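Local coordinates for protein 2,3-dihydroxybenzoate-AMP ligase (Bacillus subtilis, PDB 1MDB) that binds adenosine monophosphate and 2,3-dihydroxy-benzoic acid in one pocket as a member of the ANL clan of AMP-binding enzymes, at residues A[217-222]-A[341-346]; A[238-243]-A[337-342]; A[302-307]-A[327-332]; A[355-360]-A[385-390]. All coordinates share one frame; numbering follows the deposited sequence.

Following the chain from the N terminus, interaction 1 opens at the end of helix 204-218 and interaction 2 opens soon after, between helices 235-239 and 242-248. Interaction 3 opens at strand 302-306 and closes first, on strand 325-331. Interaction 2 then closes on strand 337-339, and interaction 1 closes last, in the loop that follows. The three loops are thus concentric, the outer two ending on stretches that share Arg341 and Leu342. Interaction 4 comes afterwards in series, from strand 355-356 to the loop after strand 379-384. Strands 302-306, 325-331, 337-339 and 355-356 lie consecutively in one mixed sheet, and interactions 2 and 3 both touch the 2,3-dihydroxy-benzoic acid.

Interaction 1. Residues A[217-222]-A[341-346]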
# COMPACT_ATOMS: atom_id res chain seq x y z
N VAL A 217 2.09 -17.61 -2.69
CA VAL A 217 2.59 -17.03 -3.94
C VAL A 217 3.99 -16.42 -3.80
O VAL A 217 4.75 -16.40 -4.76
CB VAL A 217 1.64 -15.93 -4.49
CG1 VAL A 217 2.23 -15.32 -5.75
CG2 VAL A 217 0.29 -16.52 -4.78
N CYS A 218 4.33 -15.92 -2.61
CA CYS A 218 5.63 -15.30 -2.42
C CYS A 218 6.69 -16.19 -1.75
O CYS A 218 7.80 -15.75 -1.46
CB CYS A 218 5.45 -13.99 -1.62
SG CYS A 218 4.44 -12.74 -2.49
N TRP A 219 6.34 -17.45 -1.50
CA TRP A 219 7.25 -18.42 -0.90
C TRP A 219 7.82 -18.02 0.47
O TRP A 219 9.00 -18.26 0.73
CB TRP A 219 8.41 -18.72 -1.87
CG TRP A 219 7.98 -19.25 -3.21
CD1 TRP A 219 6.71 -19.58 -3.60
CD2 TRP A 219 8.82 -19.47 -4.36
NE1 TRP A 219 6.71 -20.00 -4.91
CE2 TRP A 219 7.99 -19.93 -5.40
CE3 TRP A 219 10.19 -19.32 -4.60
CZ2 TRP A 219 8.48 -20.24 -6.67
CZ3 TRP A 219 10.68 -19.63 -5.87
CH2 TRP A 219 9.83 -20.09 -6.89
N LEU A 220 7.01 -17.43 1.33
CA LEU A 220 7.51 -17.03 2.65
C LEU A 220 7.55 -18.22 3.61
O LEU A 220 6.67 -19.09 3.58
CB LEU A 220 6.63 -15.94 3.28
CG LEU A 220 6.48 -14.58 2.59
CD1 LEU A 220 5.82 -13.62 3.58
CD2 LEU A 220 7.84 -14.05 2.15
N ASP A 221 8.58 -18.26 4.45
CA ASP A 221 8.69 -19.33 5.44
C ASP A 221 9.53 -18.89 6.63
O ASP A 221 9.86 -17.72 6.76
CB ASP A 221 9.29 -20.60 4.83
CG ASP A 221 10.66 -20.38 4.24
OD1 ASP A 221 11.40 -19.51 4.74
OD2 ASP A 221 11.01 -21.10 3.28
N HIS A 222 9.87 -19.85 7.48
CA HIS A 222 10.67 -19.54 8.66
C HIS A 222 11.96 -18.81 8.32
O HIS A 222 12.49 -18.07 9.15
CB HIS A 222 11.00 -20.83 9.44
CG HIS A 222 11.88 -21.78 8.70
ND1 HIS A 222 11.49 -22.42 7.54
CD2 HIS A 222 13.14 -22.21 8.96
CE1 HIS A 222 12.46 -23.21 7.12
NE2 HIS A 222 13.48 -23.10 7.97
N ARG A 341 4.82 -14.37 -10.80
CA ARG A 341 5.27 -15.50 -9.98
C ARG A 341 6.79 -15.53 -9.88
O ARG A 341 7.48 -15.12 -10.81
CB ARG A 341 4.72 -16.81 -10.53
CG ARG A 341 3.19 -16.90 -10.48
CD ARG A 341 2.66 -16.66 -9.06
NE ARG A 341 1.22 -16.94 -8.94
CZ ARG A 341 0.25 -16.08 -9.23
NH1 ARG A 341 0.54 -14.86 -9.67
NH2 ARG A 341 -1.02 -16.45 -9.08
N LEU A 342 7.29 -15.99 -8.75
CA LEU A 342 8.73 -16.03 -8.50
C LEU A 342 9.54 -16.93 -9.45
O LEU A 342 10.75 -16.75 -9.60
CB LEU A 342 8.99 -16.42 -7.04
CG LEU A 342 8.37 -15.46 -6.01
CD1 LEU A 342 8.60 -15.98 -4.59
CD2 LEU A 342 8.97 -14.07 -6.18
N ASP A 343 8.87 -17.87 -10.11
CA ASP A 343 9.54 -18.75 -11.06
C ASP A 343 9.05 -18.48 -12.48
O ASP A 343 9.02 -19.39 -13.32
CB ASP A 343 9.28 -20.22 -10.71
CG ASP A 343 7.81 -20.53 -10.56
OD1 ASP A 343 6.97 -19.71 -10.99
OD2 ASP A 343 7.49 -21.61 -10.01
N ASP A 344 8.66 -17.24 -12.74
CA ASP A 344 8.18 -16.83 -14.06
C ASP A 344 9.35 -16.41 -14.94
O ASP A 344 10.42 -16.07 -14.44
CB ASP A 344 7.21 -15.66 -13.93
CG ASP A 344 5.77 -16.10 -13.76
OD1 ASP A 344 4.92 -15.24 -13.44
OD2 ASP A 344 5.50 -17.30 -13.95
N PRO A 345 9.16 -16.42 -16.27
CA PRO A 345 10.22 -16.01 -17.20
C PRO A 345 10.55 -14.54 -16.97
O PRO A 345 9.67 -13.76 -16.59
CB PRO A 345 9.59 -16.25 -18.57
CG PRO A 345 8.64 -17.39 -18.31
CD PRO A 345 8.01 -17.00 -17.00
N GLU A 346 11.79 -14.15 -17.23
CA GLU A 346 12.20 -12.76 -17.03
C GLU A 346 11.26 -11.78 -17.74
O GLU A 346 10.93 -10.73 -17.20
CB GLU A 346 13.64 -12.54 -17.51
CG GLU A 346 14.18 -11.12 -17.25
CD GLU A 346 14.38 -10.80 -15.76
OE1 GLU A 346 13.53 -11.19 -14.94
OE2 GLU A 346 15.39 -10.14 -15.41
O HOH W 1 5.53 -17.30 -7.31
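Trp219 and Leu342 form an indole-aliphatic packing contact that joins the C-terminal end of helix 204-218 to the loop after strand 337-339, toward the periphery of the AMP-binding fold. Trp219 leaves the helix through a Schellman motif with positive phi, and 341-344 form a type I beta turn that carries Leu342, whose side chain lies against one face of the indole. The two side chains run past each other in opposite directions. Leu342 CB makes a CH-pi contact 3.7 Å from the centroid of the six-membered ring of Trp219, only 7° off the normal. Further along the same face, Leu342 CD1 lies 3.5 Å from Trp219 CD2, near the ring fusion. Asp343 instead reaches the rim of the indole: its OD2 lies in the ring plane, 3.7 Å from Trp219 CZ2, with the carboxylate turned 80° to the ring.

Beside this contact, a water ties the two backbones together, donating to Val217 O and accepting from Leu342 N at 2.6 Å. Val217 CG1, anti to its backbone N, reaches over one face of the Arg341 guanidinium and is 3.6 Å from Arg341 CD. The charged end of that arginine is directed to Pro356 O, which accepts from NH2. Within the turn, Asp344 OD1 receives Arg341 N at 2.8 Å, the N-H arriving from above the carboxylate plane.

Interaction 2. Residues A[238-243]-A[337-342]. With DBH (2,3-dihydroxy-benzoic acid), chain E.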
# COMPACT_ATOMS: atom_id res chain seq x y z
N LEU A 238 1.86 -4.12 4.41
CA LEU A 238 1.22 -4.76 5.56
C LEU A 238 0.75 -6.17 5.25
O LEU A 238 0.75 -7.03 6.14
CB LEU A 238 -0.00 -3.97 6.03
CG LEU A 238 -0.75 -4.52 7.27
CD1 LEU A 238 0.05 -4.16 8.53
CD2 LEU A 238 -2.15 -3.90 7.37
N SER A 239 0.36 -6.42 4.00
CA SER A 239 -0.21 -7.72 3.64
C SER A 239 0.10 -8.35 2.28
O SER A 239 -0.44 -9.42 1.97
CB SER A 239 -1.73 -7.62 3.75
OG SER A 239 -2.23 -6.83 2.68
N SER A 240 0.95 -7.74 1.47
CA SER A 240 1.21 -8.31 0.14
C SER A 240 2.66 -8.67 -0.18
O SER A 240 3.23 -8.12 -1.13
CB SER A 240 0.69 -7.36 -0.94
OG SER A 240 -0.68 -7.04 -0.73
N PRO A 241 3.28 -9.59 0.59
CA PRO A 241 2.74 -10.30 1.75
C PRO A 241 2.79 -9.43 3.01
O PRO A 241 2.04 -9.65 3.97
CB PRO A 241 3.64 -11.53 1.84
CG PRO A 241 4.96 -11.00 1.35
CD PRO A 241 4.55 -10.20 0.15
N GLY A 242 3.70 -8.47 3.01
CA GLY A 242 3.82 -7.55 4.13
C GLY A 242 4.33 -8.09 5.46
O GLY A 242 4.76 -9.24 5.56
N VAL A 243 4.28 -7.24 6.48
CA VAL A 243 4.73 -7.62 7.81
C VAL A 243 3.80 -8.69 8.40
O VAL A 243 4.25 -9.61 9.09
CB VAL A 243 4.79 -6.38 8.75
CG1 VAL A 243 5.86 -5.41 8.24
CG2 VAL A 243 3.44 -5.67 8.79
N VAL A 337 -5.19 -8.51 -5.41
CA VAL A 337 -3.74 -8.36 -5.43
C VAL A 337 -3.18 -9.30 -6.50
O VAL A 337 -3.49 -10.49 -6.51
CB VAL A 337 -3.10 -8.70 -4.07
CG1 VAL A 337 -1.58 -8.64 -4.19
CG2 VAL A 337 -3.58 -7.73 -3.01
N ASN A 338 -2.35 -8.75 -7.38
CA ASN A 338 -1.74 -9.50 -8.47
C ASN A 338 -0.22 -9.55 -8.33
O ASN A 338 0.41 -8.54 -7.98
CB ASN A 338 -2.08 -8.86 -9.81
CG ASN A 338 -3.56 -8.71 -10.03
OD1 ASN A 338 -4.26 -9.68 -10.32
ND2 ASN A 338 -4.06 -7.48 -9.88
N TYR A 339 0.37 -10.70 -8.62
CA TYR A 339 1.83 -10.84 -8.53
C TYR A 339 2.41 -11.58 -9.72
O TYR A 339 1.77 -12.47 -10.28
CB TYR A 339 2.27 -11.67 -7.31
CG TYR A 339 1.81 -11.24 -5.93
CD1 TYR A 339 0.56 -11.61 -5.44
CD2 TYR A 339 2.68 -10.55 -5.07
CE1 TYR A 339 0.19 -11.31 -4.13
CE2 TYR A 339 2.31 -10.24 -3.76
CZ TYR A 339 1.07 -10.63 -3.30
OH TYR A 339 0.71 -10.35 -2.00
N THR A 340 3.63 -11.23 -10.12
CA THR A 340 4.30 -12.00 -11.15
C THR A 340 4.80 -13.15 -10.28
O THR A 340 5.13 -12.94 -9.10
CB THR A 340 5.51 -11.26 -11.76
OG1 THR A 340 6.35 -10.76 -10.72
CG2 THR A 340 5.04 -10.11 -12.64
N ARG A 341 4.82 -14.37 -10.80
CA ARG A 341 5.27 -15.50 -9.98
C ARG A 341 6.79 -15.53 -9.88
O ARG A 341 7.48 -15.12 -10.81
CB ARG A 341 4.72 -16.81 -10.53
CG ARG A 341 3.19 -16.90 -10.48
CD ARG A 341 2.66 -16.66 -9.06
NE ARG A 341 1.22 -16.94 -8.94
CZ ARG A 341 0.25 -16.08 -9.23
NH1 ARG A 341 0.54 -14.86 -9.67
NH2 ARG A 341 -1.02 -16.45 -9.08
N LEU A 342 7.29 -15.99 -8.75
CA LEU A 342 8.73 -16.03 -8.50
C LEU A 342 9.54 -16.93 -9.45
O LEU A 342 10.75 -16.75 -9.60
CB LEU A 342 8.99 -16.42 -7.04
CG LEU A 342 8.37 -15.46 -6.01
CD1 LEU A 342 8.60 -15.98 -4.59
CD2 LEU A 342 8.97 -14.07 -6.18
C21 DBH E . -1.72 -0.31 -3.48
O9 DBH E . -1.23 0.67 -4.25
C18 DBH E . -1.12 -1.66 -3.40
C15 DBH E . 0.09 -1.94 -4.11
C12 DBH E . 0.67 -3.23 -4.07
C3 DBH E . -1.74 -2.69 -2.62
O3 DBH E . -2.92 -2.48 -1.89
C6 DBH E . -1.15 -3.98 -2.58
C9 DBH E . 0.04 -4.25 -3.30
O6 DBH E . -1.75 -4.97 -1.85
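Ser240 meets Tyr339 and Val337 beside the bound 2,3-dihydroxy-benzoic acid. The Tyr339 hydroxyl comes tip-on to the serine: OH lies 3.0 Å from Ser240 CA and 3.2 Å from Ser240 CB, a tight fit. The carbonyl carbon of Ser240 sits at the edge of the Tyr339 ring, in its plane. With OG beside its own backbone N (chi1 -54°), Ser240 directs its hydroxyl to the ligand, where OG and O6 share a hydrogen bond of 2.6 Å. Val337 supplies an apolar flank to the same spot, its CG2 being 3.5 Å from ligand atom O6 and 3.8 Å from Ser240 OG.

A second shell fixes these groups. Tyr339 OH is hydrogen-bonded to Ser214 OG on helix 204-218, a bond consistent with holding the end of the ring beside the serine. A cis peptide links Ser240 to Pro241 at the break between helices 235-239 and 242-248. From strand 337-339, Val337 and Tyr339 both set out toward the serine; the strand is held antiparallel between 325-331 and 355-356, with Asn338 N bonded to Phe330 O. Asn235 ND2 also bonds the ligand. The whole forms a buried wall of the 2,3-dihydroxy-benzoic acid pocket, built where an interhelical turn meets the mixed sheet of the AMP-binding domain.

Interaction 3. Residues A[302-307]-A[327-332]. With AMP (adenosine monophosphate), chain D; DBH (2,3-dihydroxy-benzoic acid), chain E.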
# COMPACT_ATOMS: atom_id res chain seq x y z
N VAL A 302 14.35 -11.59 -3.19
CA VAL A 302 13.19 -11.04 -3.89
C VAL A 302 13.00 -9.56 -3.59
O VAL A 302 12.99 -9.15 -2.43
CB VAL A 302 11.89 -11.77 -3.48
CG1 VAL A 302 10.68 -11.10 -4.13
CG2 VAL A 302 11.96 -13.23 -3.89
N LEU A 303 12.86 -8.77 -4.64
CA LEU A 303 12.64 -7.34 -4.50
C LEU A 303 11.29 -7.01 -5.13
O LEU A 303 11.12 -7.13 -6.35
CB LEU A 303 13.75 -6.55 -5.19
CG LEU A 303 13.61 -5.03 -5.05
CD1 LEU A 303 13.76 -4.65 -3.60
CD2 LEU A 303 14.65 -4.32 -5.90
N GLN A 304 10.33 -6.63 -4.30
CA GLN A 304 8.99 -6.30 -4.78
C GLN A 304 8.89 -4.83 -5.18
O GLN A 304 9.41 -3.96 -4.49
CB GLN A 304 7.94 -6.55 -3.69
CG GLN A 304 7.87 -7.96 -3.11
CD GLN A 304 6.71 -8.11 -2.14
OE1 GLN A 304 6.64 -7.43 -1.11
NE2 GLN A 304 5.78 -8.99 -2.48
N VAL A 305 8.22 -4.57 -6.30
CA VAL A 305 7.99 -3.21 -6.74
C VAL A 305 6.54 -3.13 -7.19
O VAL A 305 6.09 -3.88 -8.06
CB VAL A 305 8.92 -2.81 -7.89
CG1 VAL A 305 8.75 -1.33 -8.20
CG2 VAL A 305 10.37 -3.09 -7.51
N GLY A 306 5.78 -2.23 -6.55
CA GLY A 306 4.38 -2.10 -6.88
C GLY A 306 3.78 -0.81 -6.35
O GLY A 306 4.52 0.10 -5.96
N GLY A 307 2.46 -0.73 -6.31
CA GLY A 307 1.79 0.47 -5.84
C GLY A 307 1.50 1.33 -7.06
O GLY A 307 0.51 2.08 -7.11
N GLN A 327 9.69 -8.88 -8.44
CA GLN A 327 8.31 -9.32 -8.37
C GLN A 327 7.45 -8.08 -8.45
O GLN A 327 7.51 -7.21 -7.58
CB GLN A 327 7.98 -10.07 -7.08
CG GLN A 327 6.54 -10.63 -7.09
CD GLN A 327 6.13 -11.32 -5.80
OE1 GLN A 327 6.23 -10.75 -4.71
NE2 GLN A 327 5.66 -12.56 -5.92
N GLN A 328 6.67 -7.96 -9.52
CA GLN A 328 5.80 -6.81 -9.66
C GLN A 328 4.54 -7.12 -8.89
O GLN A 328 4.04 -8.24 -8.92
CB GLN A 328 5.49 -6.53 -11.13
CG GLN A 328 6.71 -6.06 -11.91
CD GLN A 328 6.35 -5.22 -13.12
OE1 GLN A 328 7.00 -5.31 -14.16
NE2 GLN A 328 5.33 -4.39 -12.99
N VAL A 329 4.05 -6.12 -8.17
CA VAL A 329 2.87 -6.32 -7.36
C VAL A 329 1.83 -5.25 -7.66
O VAL A 329 2.07 -4.06 -7.48
CB VAL A 329 3.24 -6.27 -5.87
CG1 VAL A 329 2.06 -6.71 -5.03
CG2 VAL A 329 4.46 -7.15 -5.62
N PHE A 330 0.66 -5.69 -8.13
CA PHE A 330 -0.41 -4.77 -8.46
C PHE A 330 -1.59 -5.11 -7.57
O PHE A 330 -2.33 -6.04 -7.84
CB PHE A 330 -0.76 -4.88 -9.95
CG PHE A 330 -2.05 -4.20 -10.34
CD1 PHE A 330 -2.44 -3.00 -9.75
CD2 PHE A 330 -2.87 -4.76 -11.32
CE1 PHE A 330 -3.63 -2.36 -10.13
CE2 PHE A 330 -4.06 -4.14 -11.71
CZ PHE A 330 -4.44 -2.94 -11.12
N GLY A 331 -1.73 -4.35 -6.49
CA GLY A 331 -2.83 -4.60 -5.57
C GLY A 331 -3.58 -3.32 -5.22
O GLY A 331 -3.20 -2.23 -5.64
N MET A 332 -4.64 -3.47 -4.45
CA MET A 332 -5.47 -2.35 -4.01
C MET A 332 -5.98 -2.69 -2.62
O MET A 332 -6.22 -3.87 -2.32
CB MET A 332 -6.65 -2.16 -4.96
CG MET A 332 -7.43 -3.44 -5.23
SD MET A 332 -8.18 -3.38 -6.89
CE MET A 332 -6.74 -3.65 -7.90
P AMP D . -3.72 1.21 -2.85
O1P AMP D . -4.96 0.79 -2.11
O2P AMP D . -3.09 2.46 -2.33
O3P AMP D . -2.72 0.09 -2.97
O5' AMP D . -4.15 1.67 -4.38
C5' AMP D . -4.49 0.70 -5.41
C4' AMP D . -4.36 1.36 -6.79
O4' AMP D . -2.98 1.67 -6.93
C3' AMP D . -4.65 0.48 -7.97
O3' AMP D . -6.04 0.43 -8.27
C2' AMP D . -3.80 1.10 -9.07
O2' AMP D . -4.49 2.18 -9.73
C1' AMP D . -2.58 1.54 -8.29
N9 AMP D . -1.41 0.35 -8.50
C8 AMP D . -0.92 -0.42 -7.50
N7 AMP D . 0.02 -1.25 -7.93
C5 AMP D . 0.11 -0.99 -9.22
C6 AMP D . 0.98 -1.61 -10.11
N6 AMP D . 1.85 -2.55 -9.75
N1 AMP D . 0.91 -1.18 -11.42
C2 AMP D . 0.04 -0.21 -11.83
N3 AMP D . -0.80 0.38 -10.96
C4 AMP D . -0.78 0.00 -9.64
C21 DBH E . -1.72 -0.31 -3.48
O9 DBH E . -1.23 0.67 -4.25
C18 DBH E . -1.12 -1.66 -3.40
C15 DBH E . 0.09 -1.94 -4.11
C12 DBH E . 0.67 -3.23 -4.07
C3 DBH E . -1.74 -2.69 -2.62
O3 DBH E . -2.92 -2.48 -1.89
C6 DBH E . -1.15 -3.98 -2.58
C9 DBH E . 0.04 -4.25 -3.30
O6 DBH E . -1.75 -4.97 -1.85
O HOH W 2 4.86 -2.86 -10.77
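Gln304, Val305 and Gly306 pair in parallel register with Gln327, Gln328 and Val329, the short strand axes lying 37° apart in the mixed sheet. The ladder runs Gln327 N to Leu303 O, Val305 N to Gln327 O at 3.0 Å, and Val329 N to Val305 O. At Gly306 the strands draw close: its CA is 3.1 Å from Val329 O, where a beta carbon would collide.

On the face shared by Gln304, Gln327 and Val329, the two glutamines lie side by side, pointing the same way. Gln304 NE2 donates to Gln327 OE1 at 2.9 Å, nearly straight at 169° and almost along the C=O axis, although the amide planes are turned 40° apart. Gln304 NE2 also serves Ser240 O, and Gln327 NE2 serves Thr340 O, so these buried amides are tied down in orientation. Val329 divides its branches: CG2 packs on Gln304, while CG1 approaches atom C9 of 2,3-dihydroxy-benzoic acid at 3.6 Å.

Beyond the ladder, Val329 O accepts from N6 of adenosine monophosphate at 2.7 Å. A backbone carbonyl can only accept, so the bond is consistent with recognition of the adenine through its amino group.

Interaction 4. Residues A[355-360]-A[385-390]; sequences KPMSPY and GPYTIR
A Met-aromatic contact between Met357 and Tyr387, flanked by an ST turn at Ser358, joins the stretch after strand 355-356 to the type I beta turn 385-388. Met357 carries its terminal methyl over one face of the tyrosine ring, where CE makes a CH-pi contact 3.7 Å from the centroid and 29° off the normal. The nearest ring atom is Tyr387 CE1, 3.3 Å from Met357 CE. The sulfur is farther off, SD lying 5.1 Å from the ring centroid in an oblique position. Ser358 takes the rim, its CB in the ring plane and 3.7 Å from Tyr387 CE2.

With OG anti to its backbone N (chi1 171°), Ser358 receives Tyr360 N at 3.0 Å and closes the ST turn; OG is also bonded to Tyr209 OH. Next to this turn, Tyr360 CB packs on the proline ring, 3.6 Å from Pro386 CG. The Tyr387 hydroxyl is gripped by two partners outside these segments, Val337 N and Asp361 OD2, and the latter accepts from Ser358 N as well, linking the phenol to the turn it packs against.

Around the pair, helix 204-218 touches Met357 through Ser210 and Ser214 and Pro386 through Tyr209, while strand 337-339 meets Met357 with Val337 and Tyr339, and Arg202 of strand 199-203 packs on Tyr387.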
# COMPACT_ATOMS: atom_id res chain seq x y z
N LYS A 355 -0.74 -11.73 -12.09
CA LYS A 355 -2.08 -12.28 -12.30
C LYS A 355 -2.70 -12.51 -10.92
O LYS A 355 -1.99 -12.71 -9.95
CB LYS A 355 -2.02 -13.61 -13.08
CG LYS A 355 -1.27 -14.74 -12.37
CD LYS A 355 -1.25 -16.02 -13.21
CE LYS A 355 -0.44 -17.12 -12.52
NZ LYS A 355 -0.20 -18.33 -13.37
N PRO A 356 -4.04 -12.47 -10.82
CA PRO A 356 -4.69 -12.68 -9.52
C PRO A 356 -4.04 -13.77 -8.67
O PRO A 356 -3.68 -14.83 -9.18
CB PRO A 356 -6.12 -13.00 -9.90
CG PRO A 356 -6.33 -12.11 -11.09
CD PRO A 356 -5.05 -12.29 -11.88
N MET A 357 -3.89 -13.50 -7.38
CA MET A 357 -3.27 -14.47 -6.48
C MET A 357 -4.22 -15.59 -6.06
O MET A 357 -3.77 -16.66 -5.65
CB MET A 357 -2.72 -13.78 -5.23
CG MET A 357 -3.75 -13.37 -4.18
SD MET A 357 -2.94 -12.78 -2.65
CE MET A 357 -4.19 -11.61 -1.98
N SER A 358 -5.52 -15.36 -6.17
CA SER A 358 -6.51 -16.36 -5.78
C SER A 358 -7.20 -17.00 -6.97
O SER A 358 -7.48 -16.33 -7.97
CB SER A 358 -7.58 -15.73 -4.89
OG SER A 358 -8.66 -16.63 -4.68
N PRO A 359 -7.50 -18.30 -6.89
CA PRO A 359 -8.17 -19.03 -7.97
C PRO A 359 -9.60 -18.52 -8.10
O PRO A 359 -10.24 -18.70 -9.14
CB PRO A 359 -8.14 -20.48 -7.50
CG PRO A 359 -6.96 -20.53 -6.58
CD PRO A 359 -7.10 -19.24 -5.82
N TYR A 360 -10.09 -17.89 -7.04
CA TYR A 360 -11.45 -17.38 -7.03
C TYR A 360 -11.59 -15.89 -7.34
O TYR A 360 -12.69 -15.35 -7.30
CB TYR A 360 -12.12 -17.72 -5.70
CG TYR A 360 -12.07 -19.20 -5.37
CD1 TYR A 360 -10.99 -19.75 -4.69
CD2 TYR A 360 -13.10 -20.06 -5.77
CE1 TYR A 360 -10.93 -21.11 -4.40
CE2 TYR A 360 -13.05 -21.42 -5.49
CZ TYR A 360 -11.96 -21.94 -4.80
OH TYR A 360 -11.90 -23.29 -4.51
N GLY A 385 -14.11 -11.00 -5.63
CA GLY A 385 -13.54 -12.19 -5.03
C GLY A 385 -13.66 -12.35 -3.52
O GLY A 385 -14.34 -11.56 -2.86
N PRO A 386 -12.99 -13.37 -2.95
CA PRO A 386 -12.95 -13.74 -1.53
C PRO A 386 -12.39 -12.69 -0.57
O PRO A 386 -12.75 -12.67 0.61
CB PRO A 386 -12.08 -15.00 -1.51
CG PRO A 386 -12.17 -15.53 -2.89
CD PRO A 386 -12.15 -14.28 -3.74
N TYR A 387 -11.50 -11.84 -1.08
CA TYR A 387 -10.89 -10.82 -0.24
C TYR A 387 -11.00 -9.41 -0.83
O TYR A 387 -10.15 -8.55 -0.58
CB TYR A 387 -9.42 -11.19 0.03
CG TYR A 387 -8.58 -11.24 -1.22
CD1 TYR A 387 -7.82 -10.14 -1.61
CD2 TYR A 387 -8.58 -12.37 -2.04
CE1 TYR A 387 -7.09 -10.16 -2.79
CE2 TYR A 387 -7.85 -12.40 -3.23
CZ TYR A 387 -7.11 -11.29 -3.60
OH TYR A 387 -6.39 -11.28 -4.77
N THR A 388 -12.04 -9.21 -1.64
CA THR A 388 -12.32 -7.92 -2.25
C THR A 388 -13.64 -7.46 -1.63
O THR A 388 -14.64 -8.18 -1.71
CB THR A 388 -12.48 -8.03 -3.78
OG1 THR A 388 -11.22 -8.40 -4.36
CG2 THR A 388 -12.93 -6.70 -4.38
N ILE A 389 -13.64 -6.29 -1.00
CA ILE A 389 -14.83 -5.76 -0.35
C ILE A 389 -16.00 -5.60 -1.31
O ILE A 389 -15.82 -5.56 -2.52
CB ILE A 389 -14.56 -4.38 0.30
CG1 ILE A 389 -14.35 -3.32 -0.79
CG2 ILE A 389 -13.34 -4.47 1.22
CD1 ILE A 389 -14.05 -1.93 -0.25
N ARG A 390 -17.20 -5.49 -0.75
CA ARG A 390 -18.41 -5.30 -1.54
C ARG A 390 -18.94 -3.89 -1.35
O ARG A 390 -20.01 -3.54 -1.84
CB ARG A 390 -19.48 -6.31 -1.13
CG ARG A 390 -19.21 -7.73 -1.60
CD ARG A 390 -18.92 -7.75 -3.09
NE ARG A 390 -18.97 -9.10 -3.64
CZ ARG A 390 -20.08 -9.71 -4.04
NH1 ARG A 390 -21.26 -9.10 -3.95
NH2 ARG A 390 -20.01 -10.94 -4.53